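PDB 4MJ3: haloalkane dehalogenase from Mycobacterium rhodesiae, which hydrolyses the carbon-halogen bond of haloalkanes, releasing halide and leaving the corresponding alcohol, as a member of the alpha/beta hydrolase family. Local coordinates for residues Tyr98-Glu110 and Leu127-Phe140. Sequence-based numbering, arbitrary orientation.
Sequences YQAHVDWMWAAIE and LIGLRLVGEHPDRF
Leu132 presses its two methyl ends into a hole made by Val102, selenomethionine Met105, Trp106 and Ile109: CD1 comes to 3.6 Å from Met105 CG, and CD2 to 3.7 Å from Val102 CG1. In return Val102 is a knob among Ile128, Arg131, Leu132 and Glu135, its CG2 over one face of the Arg131 guanidinium. Ile128 closes this tight middle against His101 and Met105. At the upstream end the Tyr98 hydroxyl donates to Leu127 O at 2.6 Å, from above the carbonyl plane. The helical segments 98-110 and 127-135 cross at -70°, their axes 9.6 Å apart at closest approach; helix 98-112 precedes and helix 124-135 follows strand 117-121 of the alpha/beta hydrolase sheet. Past the helix end, the His136 ring lies flat on the six-membered ring of Trp106, planes 4° apart and centroids 3.6 Å. Trp106 CG is anti to the backbone N (chi1 -175°), which carries the indole across to the other segment. Arg139 curls back so that NH1 (2.6 Å) and NH2 (2.8 Å) both grip Glu110 OE1 in an end-on salt bridge, while Trp106 CH2 sits over its guanidinium face. The solvent side, at exposed Gln99, is looser: Arg131 NH2 reaches Gln99 OE1 only weakly, and one water joins Gln99 NE2, Arg131 NH2 and Glu135 OE1.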
# COMPACT_ATOMS: atom_id res chain seq x y z
N TYR A 98 -0.49 11.31 8.25
CA TYR A 98 -0.88 11.06 6.86
C TYR A 98 0.02 11.89 5.94
O TYR A 98 0.63 11.37 4.98
CB TYR A 98 -2.35 11.42 6.69
CG TYR A 98 -3.13 10.76 5.56
CD1 TYR A 98 -2.59 10.59 4.29
CD2 TYR A 98 -4.42 10.32 5.79
CE1 TYR A 98 -3.34 10.03 3.26
CE2 TYR A 98 -5.17 9.76 4.77
CZ TYR A 98 -4.63 9.62 3.52
OH TYR A 98 -5.42 9.07 2.51
N GLN A 99 0.21 13.17 6.30
CA GLN A 99 1.07 14.08 5.54
C GLN A 99 2.50 13.55 5.43
O GLN A 99 3.09 13.58 4.35
CB GLN A 99 1.12 15.47 6.18
CG GLN A 99 1.90 16.50 5.38
CD GLN A 99 1.24 16.81 4.06
OE1 GLN A 99 0.12 17.32 4.02
NE2 GLN A 99 1.91 16.46 2.96
N ALA A 100 3.05 13.05 6.54
CA ALA A 100 4.42 12.58 6.55
C ALA A 100 4.58 11.38 5.61
O ALA A 100 5.60 11.30 4.88
CB ALA A 100 4.86 12.22 7.97
N HIS A 101 3.63 10.46 5.64
CA HIS A 101 3.70 9.27 4.77
C HIS A 101 3.63 9.65 3.30
O HIS A 101 4.35 9.09 2.46
CB HIS A 101 2.59 8.27 5.11
CG HIS A 101 2.91 7.37 6.26
ND1 HIS A 101 3.93 6.45 6.21
CD2 HIS A 101 2.35 7.25 7.48
CE1 HIS A 101 3.96 5.77 7.35
NE2 HIS A 101 3.01 6.25 8.13
N VAL A 102 2.75 10.59 2.99
CA VAL A 102 2.62 11.12 1.64
C VAL A 102 3.94 11.74 1.20
O VAL A 102 4.42 11.45 0.09
CB VAL A 102 1.45 12.12 1.57
CG1 VAL A 102 1.51 12.99 0.32
CG2 VAL A 102 0.13 11.37 1.65
N ASP A 103 4.54 12.57 2.05
CA ASP A 103 5.80 13.24 1.70
C ASP A 103 6.95 12.24 1.56
O ASP A 103 7.80 12.33 0.64
CB ASP A 103 6.15 14.34 2.70
CG ASP A 103 5.20 15.55 2.62
OD1 ASP A 103 4.52 15.71 1.59
OD2 ASP A 103 5.10 16.29 3.61
N TRP A 104 7.01 11.28 2.47
CA TRP A 104 8.06 10.25 2.41
C TRP A 104 7.93 9.39 1.16
O TRP A 104 8.92 9.15 0.44
CB TRP A 104 8.01 9.35 3.65
CG TRP A 104 8.48 9.99 4.91
CD1 TRP A 104 9.49 10.88 5.06
CD2 TRP A 104 7.96 9.73 6.22
NE1 TRP A 104 9.65 11.19 6.40
CE2 TRP A 104 8.73 10.49 7.13
CE3 TRP A 104 6.96 8.89 6.72
CZ2 TRP A 104 8.50 10.47 8.51
CZ3 TRP A 104 6.74 8.86 8.09
CH2 TRP A 104 7.49 9.66 8.97
N MSE A 105 6.72 8.96 0.84
CA MSE A 105 6.52 8.13 -0.35
C MSE A 105 6.81 8.89 -1.64
O MSE A 105 7.44 8.33 -2.56
CB MSE A 105 5.11 7.55 -0.35
CG MSE A 105 4.80 6.69 -1.57
SE MSE A 105 6.08 5.19 -1.82
CE MSE A 105 5.58 4.07 -0.31
N TRP A 106 6.36 10.14 -1.73
CA TRP A 106 6.66 10.95 -2.90
C TRP A 106 8.16 11.12 -3.05
O TRP A 106 8.67 10.97 -4.15
CB TRP A 106 5.97 12.31 -2.86
CG TRP A 106 6.18 13.07 -4.09
CD1 TRP A 106 6.85 14.25 -4.22
CD2 TRP A 106 5.77 12.71 -5.42
NE1 TRP A 106 6.85 14.65 -5.53
CE2 TRP A 106 6.20 13.73 -6.29
CE3 TRP A 106 5.06 11.63 -5.96
CZ2 TRP A 106 5.96 13.70 -7.66
CZ3 TRP A 106 4.81 11.61 -7.33
CH2 TRP A 106 5.26 12.62 -8.15
N ALA A 107 8.85 11.40 -1.95
CA ALA A 107 10.30 11.55 -2.00
C ALA A 107 11.00 10.28 -2.50
O ALA A 107 11.94 10.36 -3.29
CB ALA A 107 10.85 11.95 -0.66
N ALA A 108 10.52 9.11 -2.07
CA ALA A 108 11.03 7.83 -2.55
C ALA A 108 10.83 7.64 -4.05
O ALA A 108 11.77 7.30 -4.79
CB ALA A 108 10.40 6.69 -1.80
N ILE A 109 9.62 7.90 -4.52
CA ILE A 109 9.30 7.81 -5.94
C ILE A 109 10.24 8.73 -6.76
O ILE A 109 10.78 8.33 -7.81
CB ILE A 109 7.81 8.15 -6.19
CG1 ILE A 109 6.94 7.05 -5.61
CG2 ILE A 109 7.50 8.35 -7.67
CD1 ILE A 109 5.46 7.40 -5.51
N GLU A 110 10.40 9.96 -6.29
CA GLU A 110 11.25 10.93 -6.97
C GLU A 110 12.71 10.51 -6.99
O GLU A 110 13.39 10.70 -8.00
CB GLU A 110 11.11 12.30 -6.32
CG GLU A 110 9.77 12.97 -6.54
CD GLU A 110 9.68 13.63 -7.90
OE1 GLU A 110 9.57 12.90 -8.91
OE2 GLU A 110 9.71 14.87 -7.97
N LEU A 127 -4.55 4.70 0.34
CA LEU A 127 -4.81 5.97 1.04
C LEU A 127 -3.69 6.96 0.73
O LEU A 127 -3.92 8.15 0.53
CB LEU A 127 -4.96 5.80 2.54
CG LEU A 127 -6.36 5.44 3.03
CD1 LEU A 127 -6.68 3.97 2.74
CD2 LEU A 127 -6.50 5.72 4.50
N ILE A 128 -2.46 6.45 0.66
CA ILE A 128 -1.30 7.27 0.30
C ILE A 128 -1.19 7.44 -1.21
O ILE A 128 -1.12 8.56 -1.71
CB ILE A 128 -0.00 6.67 0.88
CG1 ILE A 128 -0.04 6.75 2.41
CG2 ILE A 128 1.21 7.40 0.34
CD1 ILE A 128 0.83 5.75 3.10
N GLY A 129 -1.24 6.33 -1.93
CA GLY A 129 -1.08 6.34 -3.38
C GLY A 129 -2.13 7.15 -4.13
O GLY A 129 -1.79 7.92 -5.04
N LEU A 130 -3.41 7.00 -3.76
CA LEU A 130 -4.47 7.75 -4.43
C LEU A 130 -4.37 9.25 -4.14
O LEU A 130 -4.67 10.09 -5.00
CB LEU A 130 -5.85 7.22 -4.06
CG LEU A 130 -6.17 5.79 -4.50
CD1 LEU A 130 -7.46 5.33 -3.84
CD2 LEU A 130 -6.27 5.70 -6.01
N ARG A 131 -3.92 9.62 -2.94
CA ARG A 131 -3.63 11.01 -2.65
C ARG A 131 -2.51 11.53 -3.55
O ARG A 131 -2.59 12.65 -4.05
CB ARG A 131 -3.30 11.20 -1.18
CG ARG A 131 -2.92 12.62 -0.86
CD ARG A 131 -3.30 13.01 0.56
NE ARG A 131 -2.45 14.10 1.01
CZ ARG A 131 -2.33 14.50 2.27
NH1 ARG A 131 -3.03 13.94 3.24
NH2 ARG A 131 -1.48 15.49 2.55
N LEU A 132 -1.48 10.72 -3.76
CA LEU A 132 -0.39 11.10 -4.65
C LEU A 132 -0.87 11.25 -6.10
O LEU A 132 -0.39 12.13 -6.82
CB LEU A 132 0.79 10.13 -4.55
CG LEU A 132 1.55 10.21 -3.22
CD1 LEU A 132 2.57 9.10 -3.16
CD2 LEU A 132 2.20 11.58 -3.06
N VAL A 133 -1.83 10.43 -6.52
CA VAL A 133 -2.39 10.57 -7.87
C VAL A 133 -3.08 11.93 -7.96
O VAL A 133 -2.93 12.65 -8.94
CB VAL A 133 -3.35 9.40 -8.22
CG1 VAL A 133 -4.03 9.63 -9.56
CG2 VAL A 133 -2.60 8.07 -8.26
N GLY A 134 -3.85 12.28 -6.93
CA GLY A 134 -4.53 13.57 -6.89
C GLY A 134 -3.56 14.75 -6.90
O GLY A 134 -3.81 15.75 -7.55
N GLU A 135 -2.44 14.62 -6.18
CA GLU A 135 -1.48 15.70 -6.05
C GLU A 135 -0.45 15.78 -7.20
O GLU A 135 0.08 16.85 -7.47
CB GLU A 135 -0.78 15.59 -4.69
CG GLU A 135 -1.78 15.77 -3.55
CD GLU A 135 -1.20 15.69 -2.15
OE1 GLU A 135 0.01 15.49 -1.99
OE2 GLU A 135 -1.99 15.82 -1.19
N HIS A 136 -0.21 14.66 -7.89
CA HIS A 136 0.75 14.61 -8.99
C HIS A 136 0.21 13.74 -10.12
O HIS A 136 0.81 12.74 -10.48
CB HIS A 136 2.08 14.03 -8.48
CG HIS A 136 2.61 14.73 -7.27
ND1 HIS A 136 3.30 15.91 -7.33
CD2 HIS A 136 2.55 14.40 -5.96
CE1 HIS A 136 3.65 16.30 -6.11
NE2 HIS A 136 3.19 15.40 -5.26
N PRO A 137 -0.94 14.13 -10.69
CA PRO A 137 -1.56 13.25 -11.70
C PRO A 137 -0.69 12.96 -12.93
O PRO A 137 -0.79 11.90 -13.50
CB PRO A 137 -2.84 14.00 -12.08
CG PRO A 137 -2.59 15.42 -11.69
CD PRO A 137 -1.74 15.34 -10.46
N ASP A 138 0.18 13.90 -13.31
CA ASP A 138 1.06 13.72 -14.46
C ASP A 138 2.06 12.57 -14.28
O ASP A 138 2.57 12.08 -15.27
CB ASP A 138 1.85 15.00 -14.78
CG ASP A 138 0.96 16.12 -15.30
OD1 ASP A 138 -0.22 15.88 -15.64
OD2 ASP A 138 1.46 17.26 -15.38
N ARG A 139 2.33 12.16 -13.05
CA ARG A 139 3.27 11.05 -12.80
C ARG A 139 2.66 9.68 -13.09
O ARG A 139 3.40 8.70 -13.29
CB ARG A 139 3.75 11.10 -11.35
CG ARG A 139 4.76 10.02 -10.95
CD ARG A 139 6.01 10.08 -11.79
NE ARG A 139 6.51 11.45 -11.80
CZ ARG A 139 7.46 11.93 -11.00
NH1 ARG A 139 8.10 11.16 -10.14
NH2 ARG A 139 7.78 13.22 -11.07
N PHE A 140 1.33 9.59 -13.09
CA PHE A 140 0.63 8.30 -13.17
C PHE A 140 -0.07 8.08 -14.51
O PHE A 140 -0.97 8.83 -14.87
CB PHE A 140 -0.36 8.18 -12.01
CG PHE A 140 0.31 8.25 -10.67
CD1 PHE A 140 0.85 7.11 -10.09
CD2 PHE A 140 0.48 9.47 -10.03
CE1 PHE A 140 1.50 7.18 -8.88
CE2 PHE A 140 1.13 9.55 -8.81
CZ PHE A 140 1.65 8.40 -8.24
O HOH W 1 0.29 16.73 0.65